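Local coordinates for protein transcriptional regulator URE2 (Saccharomyces cerevisiae, PDB 1K0D) that represses nitrogen catabolite genes by holding GATA transcriptional activators in the cytoplasm, and has glutathione peroxidase activity as a homodimeric member of the GST superfamily, at residues L91-L94 / V95-Y99; G230-I233 / K234-F237; Y241-T244 / K245-R249. All blocks are in the same frame, centred on the assembly; numbering follows the deposited sequence.

Interaction 1. Residues L91-L94 / V95-Y99; sequences LLHL and VNKYY
V95 sits one helical turn beyond L91, and its two methyl groups lean back over the carbonyls of that turn: CG2 lies 3.5 Å from L91 O with L92 O almost as near, while CG1 also touches L91 O. A beta-branched residue suits this place because both branches start at CB and cover the backbone at once; CG1 is anti to the carbonyl carbon (chi1 -59°), which leaves CG2 between N and the carbonyl carbon, near both oxygens. The V95 N-H also donates to L91 O at 3.0 Å, nearly straight. L94 contributes mainly its backbone, its O receiving Y98 N at 2.9 Å, while its isobutyl end packs on V37 and L38 of helix 29-40.

L92 O is gripped twice by one residue. N96 N reaches it in the ordinary helical way, and N96 ND2 comes to the other face of the carbonyl plane at 2.6 Å, 41° above that plane and not on a lone pair. The oxygen lies nearly in the plane of the N96 amide, and the bond fixes the rotation of that amide. Asparagine is short enough to fold back onto its own helix in this manner. One turn after H93, K97 runs out extended past the imidazole, CD passing 4.3 Å from H93 CE1, and its NZ ends in a salt bridge with D76 and a hydrogen bond to Y20.

L92, H93 and N96 also pack on N119, S116 and L112 of the second subunit. Helix 87-102, which begins at the glutathione-binding S87, is the last helix of the thioredoxin-like N-terminal domain of a GST fold; L91 and L92 turn to L122 and I214 of the C-terminal domain, and K97 to the sheet side.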
loop_
_atom_site.group_PDB
_atom_site.type_symbol
_atom_site.label_atom_id
_atom_site.label_comp_id
_atom_site.label_asym_id
_atom_site.label_seq_id
_atom_site.Cartn_x
_atom_site.Cartn_y
_atom_site.Cartn_z
ATOM N N LEU B 91 5.661 4.217 -7.529
ATOM C CA LEU B 91 4.756 4.786 -8.529
ATOM C C LEU B 91 4.410 6.231 -8.227
ATOM O O LEU B 91 4.451 7.083 -9.126
ATOM C CB LEU B 91 3.455 3.975 -8.647
ATOM C CG LEU B 91 3.561 2.525 -9.130
ATOM C CD1 LEU B 91 2.208 2.071 -9.675
ATOM C CD2 LEU B 91 4.638 2.409 -10.197
ATOM N N LEU B 92 4.072 6.515 -6.970
ATOM C CA LEU B 92 3.736 7.879 -6.591
ATOM C C LEU B 92 4.950 8.787 -6.763
ATOM O O LEU B 92 4.822 9.944 -7.137
ATOM C CB LEU B 92 3.221 7.942 -5.145
ATOM C CG LEU B 92 1.827 7.343 -4.913
ATOM C CD1 LEU B 92 1.397 7.608 -3.474
ATOM C CD2 LEU B 92 0.813 7.963 -5.892
ATOM N N HIS B 93 6.136 8.263 -6.499
ATOM C CA HIS B 93 7.330 9.076 -6.659
ATOM C C HIS B 93 7.513 9.426 -8.139
ATOM O O HIS B 93 7.806 10.568 -8.489
ATOM C CB HIS B 93 8.557 8.328 -6.148
ATOM C CG HIS B 93 9.813 9.139 -6.202
ATOM N ND1 HIS B 93 10.767 8.972 -7.183
ATOM C CD2 HIS B 93 10.254 10.146 -5.415
ATOM C CE1 HIS B 93 11.742 9.843 -6.996
ATOM N NE2 HIS B 93 11.454 10.568 -5.931
ATOM N N LEU B 94 7.320 8.435 -9.004
ATOM C CA LEU B 94 7.476 8.643 -10.441
ATOM C C LEU B 94 6.481 9.627 -11.059
ATOM O O LEU B 94 6.888 10.532 -11.794
ATOM C CB LEU B 94 7.410 7.304 -11.179
ATOM C CG LEU B 94 8.572 6.367 -10.829
ATOM C CD1 LEU B 94 8.472 5.096 -11.660
ATOM C CD2 LEU B 94 9.893 7.071 -11.102
ATOM N N VAL B 95 5.190 9.482 -10.769
ATOM C CA VAL B 95 4.234 10.408 -11.357
ATOM C C VAL B 95 4.363 11.807 -10.759
ATOM O O VAL B 95 4.171 12.800 -11.461
ATOM C CB VAL B 95 2.779 9.899 -11.233
ATOM C CG1 VAL B 95 2.661 8.554 -11.931
ATOM C CG2 VAL B 95 2.363 9.800 -9.774
ATOM N N ASN B 96 4.713 11.893 -9.475
ATOM C CA ASN B 96 4.890 13.198 -8.835
ATOM C C ASN B 96 6.057 13.927 -9.492
ATOM O O ASN B 96 5.958 15.112 -9.814
ATOM C CB ASN B 96 5.159 13.043 -7.333
ATOM C CG ASN B 96 3.888 13.088 -6.510
ATOM O OD1 ASN B 96 3.319 14.158 -6.284
ATOM N ND2 ASN B 96 3.425 11.925 -6.069
ATOM N N LYS B 97 7.149 13.200 -9.705
ATOM C CA LYS B 97 8.343 13.765 -10.320
ATOM C C LYS B 97 8.089 14.191 -11.761
ATOM O O LYS B 97 8.463 15.293 -12.159
ATOM C CB LYS B 97 9.491 12.754 -10.287
ATOM C CG LYS B 97 10.822 13.350 -10.702
ATOM C CD LYS B 97 11.976 12.403 -10.451
ATOM C CE LYS B 97 13.304 13.100 -10.713
ATOM N NZ LYS B 97 14.460 12.242 -10.349
ATOM N N TYR B 98 7.462 13.312 -12.541
ATOM C CA TYR B 98 7.163 13.612 -13.938
ATOM C C TYR B 98 6.335 14.889 -14.033
ATOM O O TYR B 98 6.595 15.762 -14.864
ATOM C CB TYR B 98 6.374 12.471 -14.589
ATOM C CG TYR B 98 6.141 12.698 -16.069
ATOM C CD1 TYR B 98 7.090 12.292 -17.006
ATOM C CD2 TYR B 98 5.020 13.402 -16.525
ATOM C CE1 TYR B 98 6.945 12.583 -18.350
ATOM C CE2 TYR B 98 4.862 13.702 -17.886
ATOM C CZ TYR B 98 5.837 13.289 -18.788
ATOM O OH TYR B 98 5.737 13.597 -20.120
ATOM N N TYR B 99 5.329 14.981 -13.174
ATOM C CA TYR B 99 4.449 16.128 -13.160
ATOM C C TYR B 99 5.136 17.433 -12.791
ATOM O O TYR B 99 4.905 18.455 -13.435
ATOM C CB TYR B 99 3.288 15.889 -12.202
ATOM C CG TYR B 99 2.408 17.106 -12.014
ATOM C CD1 TYR B 99 1.791 17.722 -13.108
ATOM C CD2 TYR B 99 2.191 17.643 -10.746
ATOM C CE1 TYR B 99 0.981 18.838 -12.941
ATOM C CE2 TYR B 99 1.383 18.760 -10.567
ATOM C CZ TYR B 99 0.780 19.351 -11.668
ATOM O OH TYR B 99 -0.039 20.439 -11.488
#

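Interaction 2. Residues G230-I233 / K234-F237; sequences GINI and KIEF
N232 O is gripped by two backbone N-H groups of the turn that follows it: E236 N at 2.8 Å, nearly in line with the carbonyl, and I235 N in a weak bond at 3.4 Å. The same residue is held at its other backbone end, where N232 N donates to E236 OE1 at 2.7 Å. The donor meets this oxygen on its anti side, 20° out of the carboxylate plane. N232 occupies the N-cap position of the short helix 233-236, and E236, the last residue of that helix, reaches back to the N232 N-H. E236 can do this because CG stands beside its own N (chi1 -73°) and the chain then runs extended past the N232 carbonyl, CG lying 3.3 Å from N232 O.

The chain leaves the helix at F237, which also stands at the N-cap position of helix 238-248 and whose N still bonds I233 O at 2.7 Å. The phenyl ring takes apolar carbon at its edge: I231 CG2 stands 4.2 Å from F237 CE1, and I233 CA lies near the ring plane too. Isoleucine at 231 suits this buried spot, as its CG2 meets the ring edge and E236 OE1, and it packs further on V158 of helix 148-176. G230 has a positive phi of 81°, at which a CB would crowd the preceding carbonyl O, so glycine suits it.

The second oxygen of E236, OE2, forms a salt bridge with R159 of helix 148-176. With OE1 on a backbone N-H and OE2 on a guanidinium, both carboxylate oxygens are held; these two donors would be expected to favour its ionised form.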
loop_
_atom_site.group_PDB
_atom_site.type_symbol
_atom_site.label_atom_id
_atom_site.label_comp_id
_atom_site.label_asym_id
_atom_site.label_seq_id
_atom_site.Cartn_x
_atom_site.Cartn_y
_atom_site.Cartn_z
ATOM N N GLY B 230 -6.254 -20.891 -11.005
ATOM C CA GLY B 230 -7.531 -21.304 -11.557
ATOM C C GLY B 230 -8.499 -20.215 -11.969
ATOM O O GLY B 230 -9.656 -20.506 -12.253
ATOM N N ILE B 231 -8.044 -18.967 -12.018
ATOM C CA ILE B 231 -8.927 -17.875 -12.404
ATOM C C ILE B 231 -8.758 -17.520 -13.874
ATOM O O ILE B 231 -7.667 -17.192 -14.324
ATOM C CB ILE B 231 -8.680 -16.618 -11.525
ATOM C CG1 ILE B 231 -9.174 -16.888 -10.101
ATOM C CG2 ILE B 231 -9.402 -15.421 -12.103
ATOM C CD1 ILE B 231 -8.884 -15.768 -9.117
ATOM N N ASN B 232 -9.856 -17.588 -14.615
ATOM C CA ASN B 232 -9.856 -17.284 -16.043
ATOM C C ASN B 232 -10.526 -15.922 -16.223
ATOM O O ASN B 232 -11.753 -15.822 -16.230
ATOM C CB ASN B 232 -10.630 -18.389 -16.783
ATOM C CG ASN B 232 -10.667 -18.193 -18.290
ATOM O OD1 ASN B 232 -11.128 -19.074 -19.022
ATOM N ND2 ASN B 232 -10.194 -17.048 -18.762
ATOM N N ILE B 233 -9.715 -14.877 -16.360
ATOM C CA ILE B 233 -10.227 -13.510 -16.506
ATOM C C ILE B 233 -11.111 -13.273 -17.737
ATOM O O ILE B 233 -12.163 -12.633 -17.646
ATOM C CB ILE B 233 -9.061 -12.495 -16.539
ATOM C CG1 ILE B 233 -8.364 -12.459 -15.178
ATOM C CG2 ILE B 233 -9.575 -11.104 -16.894
ATOM C CD1 ILE B 233 -7.095 -11.628 -15.166
ATOM N N LYS B 234 -10.673 -13.780 -18.885
ATOM C CA LYS B 234 -11.411 -13.619 -20.134
ATOM C C LYS B 234 -12.858 -14.088 -20.024
ATOM O O LYS B 234 -13.764 -13.467 -20.575
ATOM C CB LYS B 234 -10.694 -14.385 -21.251
ATOM C CG LYS B 234 -11.371 -14.334 -22.614
ATOM C CD LYS B 234 -10.503 -15.023 -23.661
ATOM C CE LYS B 234 -11.240 -15.192 -24.983
ATOM N NZ LYS B 234 -11.654 -13.889 -25.573
ATOM N N ILE B 235 -13.080 -15.174 -19.294
ATOM C CA ILE B 235 -14.423 -15.721 -19.145
ATOM C C ILE B 235 -15.127 -15.254 -17.881
ATOM O O ILE B 235 -16.326 -14.966 -17.895
ATOM C CB ILE B 235 -14.382 -17.260 -19.137
ATOM C CG1 ILE B 235 -13.772 -17.764 -20.447
ATOM C CG2 ILE B 235 -15.787 -17.826 -18.940
ATOM C CD1 ILE B 235 -13.597 -19.257 -20.497
ATOM N N GLU B 236 -14.380 -15.178 -16.786
ATOM C CA GLU B 236 -14.951 -14.767 -15.512
ATOM C C GLU B 236 -15.160 -13.267 -15.332
ATOM O O GLU B 236 -16.109 -12.856 -14.662
ATOM C CB GLU B 236 -14.081 -15.286 -14.368
ATOM C CG GLU B 236 -14.186 -16.780 -14.138
ATOM C CD GLU B 236 -13.323 -17.240 -12.979
ATOM O OE1 GLU B 236 -12.188 -17.699 -13.220
ATOM O OE2 GLU B 236 -13.779 -17.122 -11.822
ATOM N N PHE B 237 -14.285 -12.451 -15.913
ATOM C CA PHE B 237 -14.401 -10.999 -15.766
ATOM C C PHE B 237 -14.194 -10.246 -17.082
ATOM O O PHE B 237 -13.162 -9.613 -17.295
ATOM C CB PHE B 237 -13.400 -10.506 -14.709
ATOM C CG PHE B 237 -13.515 -11.220 -13.387
ATOM C CD1 PHE B 237 -12.683 -12.292 -13.084
ATOM C CD2 PHE B 237 -14.483 -10.845 -12.463
ATOM C CE1 PHE B 237 -12.817 -12.983 -11.879
ATOM C CE2 PHE B 237 -14.625 -11.530 -11.255
ATOM C CZ PHE B 237 -13.788 -12.603 -10.963
#

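Interaction 3. Residues Y241-T244 / K245-R249; sequences YKWT and KHMMR
A Met-aromatic contact along helix 238-248 joins M247 to W243 one turn earlier, in the helical C-terminal domain of the GST fold. The methyl does the touching: M247 CE lies over the face of the indole, 3.7 Å from the centroid of the five-membered ring of W243 and 17° off its normal, with W243 CE2 its nearest atom. SD stands further up over the same face, 4.9 Å from that centroid. The chain is extended as far as SD and then bends (chi3 -89°), which brings CE down onto the ring. An unbranched, flexible thioether suits the task, because it can set its methyl on the ring with the polarisable sulfur behind it. Indole NE1 is hydrogen-bonded to D216, and the ring meets F219 as well, so tryptophan offers a broad apolar face to M247 and a polar N-H to D216.

These residues face inward in the all-helical bundle, M247 packing on V220 of helix 220-223 and L217 of helix 214-217. T244 lies beside M248 on a neighbouring flank, T244 CG2 being 4.1 Å from M248 CG, while its hydroxyl bonds V240 O within the helix.

On a more exposed side K245 bends back over the Y241 ring. Lysine's long chain puts CG on the ring and still lets NZ reach OH: CG sits above one face, offset toward the rim, 4.2 Å from the centroid in a CH-pi contact. Bends at chi2 (-54°) and chi4 carry the ammonium round to the phenol, where K245 NZ donates to Y241 OH at 2.7 Å.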
loop_
_atom_site.group_PDB
_atom_site.type_symbol
_atom_site.label_atom_id
_atom_site.label_comp_id
_atom_site.label_asym_id
_atom_site.label_seq_id
_atom_site.Cartn_x
_atom_site.Cartn_y
_atom_site.Cartn_z
ATOM N N TYR B 241 -11.101 -8.017 -18.689
ATOM C CA TYR B 241 -10.401 -8.562 -19.840
ATOM C C TYR B 241 -10.104 -7.502 -20.895
ATOM O O TYR B 241 -8.967 -7.392 -21.352
ATOM C CB TYR B 241 -11.206 -9.699 -20.472
ATOM C CG TYR B 241 -10.468 -10.362 -21.609
ATOM C CD1 TYR B 241 -9.343 -11.143 -21.365
ATOM C CD2 TYR B 241 -10.854 -10.156 -22.933
ATOM C CE1 TYR B 241 -8.616 -11.701 -22.406
ATOM C CE2 TYR B 241 -10.131 -10.710 -23.987
ATOM C CZ TYR B 241 -9.014 -11.478 -23.713
ATOM O OH TYR B 241 -8.278 -12.014 -24.744
ATOM N N LYS B 242 -11.115 -6.728 -21.290
ATOM C CA LYS B 242 -10.915 -5.680 -22.302
ATOM C C LYS B 242 -9.885 -4.667 -21.803
ATOM O O LYS B 242 -8.946 -4.294 -22.506
ATOM C CB LYS B 242 -12.216 -4.929 -22.588
ATOM C CG LYS B 242 -13.383 -5.763 -23.072
ATOM C CD LYS B 242 -14.528 -4.831 -23.458
ATOM C CE LYS B 242 -15.868 -5.535 -23.470
ATOM N NZ LYS B 242 -16.299 -5.866 -22.085
ATOM N N TRP B 243 -10.113 -4.222 -20.575
ATOM C CA TRP B 243 -9.286 -3.260 -19.864
ATOM C C TRP B 243 -7.808 -3.671 -19.887
ATOM O O TRP B 243 -6.941 -2.894 -20.291
ATOM C CB TRP B 243 -9.835 -3.192 -18.441
ATOM C CG TRP B 243 -9.127 -2.355 -17.449
ATOM C CD1 TRP B 243 -9.026 -0.995 -17.437
ATOM C CD2 TRP B 243 -8.567 -2.811 -16.216
ATOM N NE1 TRP B 243 -8.454 -0.572 -16.259
ATOM C CE2 TRP B 243 -8.163 -1.668 -15.492
ATOM C CE3 TRP B 243 -8.375 -4.076 -15.649
ATOM C CZ2 TRP B 243 -7.578 -1.755 -14.222
ATOM C CZ3 TRP B 243 -7.793 -4.162 -14.386
ATOM C CH2 TRP B 243 -7.405 -3.007 -13.688
ATOM N N THR B 244 -7.524 -4.898 -19.466
ATOM C CA THR B 244 -6.154 -5.396 -19.452
ATOM C C THR B 244 -5.583 -5.488 -20.865
ATOM O O THR B 244 -4.415 -5.169 -21.088
ATOM C CB THR B 244 -6.069 -6.797 -18.811
ATOM O OG1 THR B 244 -6.814 -6.808 -17.590
ATOM C CG2 THR B 244 -4.614 -7.155 -18.504
ATOM N N LYS B 245 -6.398 -5.926 -21.823
ATOM C CA LYS B 245 -5.919 -6.033 -23.202
ATOM C C LYS B 245 -5.597 -4.683 -23.822
ATOM O O LYS B 245 -4.657 -4.564 -24.606
ATOM C CB LYS B 245 -6.925 -6.787 -24.079
ATOM C CG LYS B 245 -6.788 -8.301 -23.971
ATOM C CD LYS B 245 -5.353 -8.729 -24.262
ATOM C CE LYS B 245 -5.190 -10.243 -24.250
ATOM N NZ LYS B 245 -5.872 -10.898 -25.404
ATOM N N HIS B 246 -6.372 -3.662 -23.481
ATOM C CA HIS B 246 -6.098 -2.338 -24.014
ATOM C C HIS B 246 -4.709 -1.922 -23.545
ATOM O O HIS B 246 -3.914 -1.400 -24.319
ATOM C CB HIS B 246 -7.123 -1.321 -23.509
ATOM C CG HIS B 246 -8.348 -1.209 -24.363
ATOM N ND1 HIS B 246 -8.302 -0.801 -25.679
ATOM C CD2 HIS B 246 -9.656 -1.402 -24.075
ATOM C CE1 HIS B 246 -9.530 -0.744 -26.162
ATOM N NE2 HIS B 246 -10.371 -1.104 -25.210
ATOM N N MET B 247 -4.411 -2.178 -22.275
ATOM C CA MET B 247 -3.116 -1.801 -21.714
ATOM C C MET B 247 -1.958 -2.635 -22.268
ATOM O O MET B 247 -0.881 -2.104 -22.539
ATOM C CB MET B 247 -3.162 -1.895 -20.179
ATOM C CG MET B 247 -4.198 -0.960 -19.528
ATOM S SD MET B 247 -4.006 -0.779 -17.730
ATOM C CE MET B 247 -5.035 -2.147 -17.145
ATOM N N MET B 248 -2.185 -3.933 -22.441
ATOM C CA MET B 248 -1.164 -4.831 -22.973
ATOM C C MET B 248 -0.745 -4.491 -24.411
ATOM O O MET B 248 0.290 -4.955 -24.873
ATOM C CB MET B 248 -1.654 -6.285 -22.920
ATOM C CG MET B 248 -1.810 -6.861 -21.518
ATOM S SD MET B 248 -0.248 -7.415 -20.790
ATOM C CE MET B 248 0.454 -5.861 -20.332
ATOM N N ARG B 249 -1.541 -3.686 -25.115
ATOM C CA ARG B 249 -1.207 -3.318 -26.491
ATOM C C ARG B 249 -0.371 -2.046 -26.585
ATOM O O ARG B 249 0.100 -1.689 -27.668
ATOM C CB ARG B 249 -2.475 -3.133 -27.328
ATOM C CG ARG B 249 -3.368 -4.352 -27.343
ATOM C CD ARG B 249 -4.473 -4.236 -28.370
ATOM N NE ARG B 249 -5.339 -5.410 -28.307
ATOM C CZ ARG B 249 -6.489 -5.461 -27.643
ATOM N NH1 ARG B 249 -6.931 -4.395 -26.986
ATOM N NH2 ARG B 249 -7.185 -6.591 -27.619
#

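In the fold
From the N terminus, interaction 1 comes first, on helix 87-102, where the N-terminal domain meets the C-terminal domain and the second subunit. The long helices 112-142 and 148-176 and the short helices 214-217 and 220-223 follow. Interaction 2 then starts helix 233-236 and ties its turn to helix 148-176; interaction 3, on helix 238-248, packs on helices 214-217 and 220-223. All three are local and in series: none encloses or crosses another, and each closes only a helical turn. Interactions 2 and 3 touch, with K234 CA 3.5 Å from Y241 CD1. Interaction 1 is separate, its centre about 32 Å from that of interaction 2 and 23 Å from that of interaction 3.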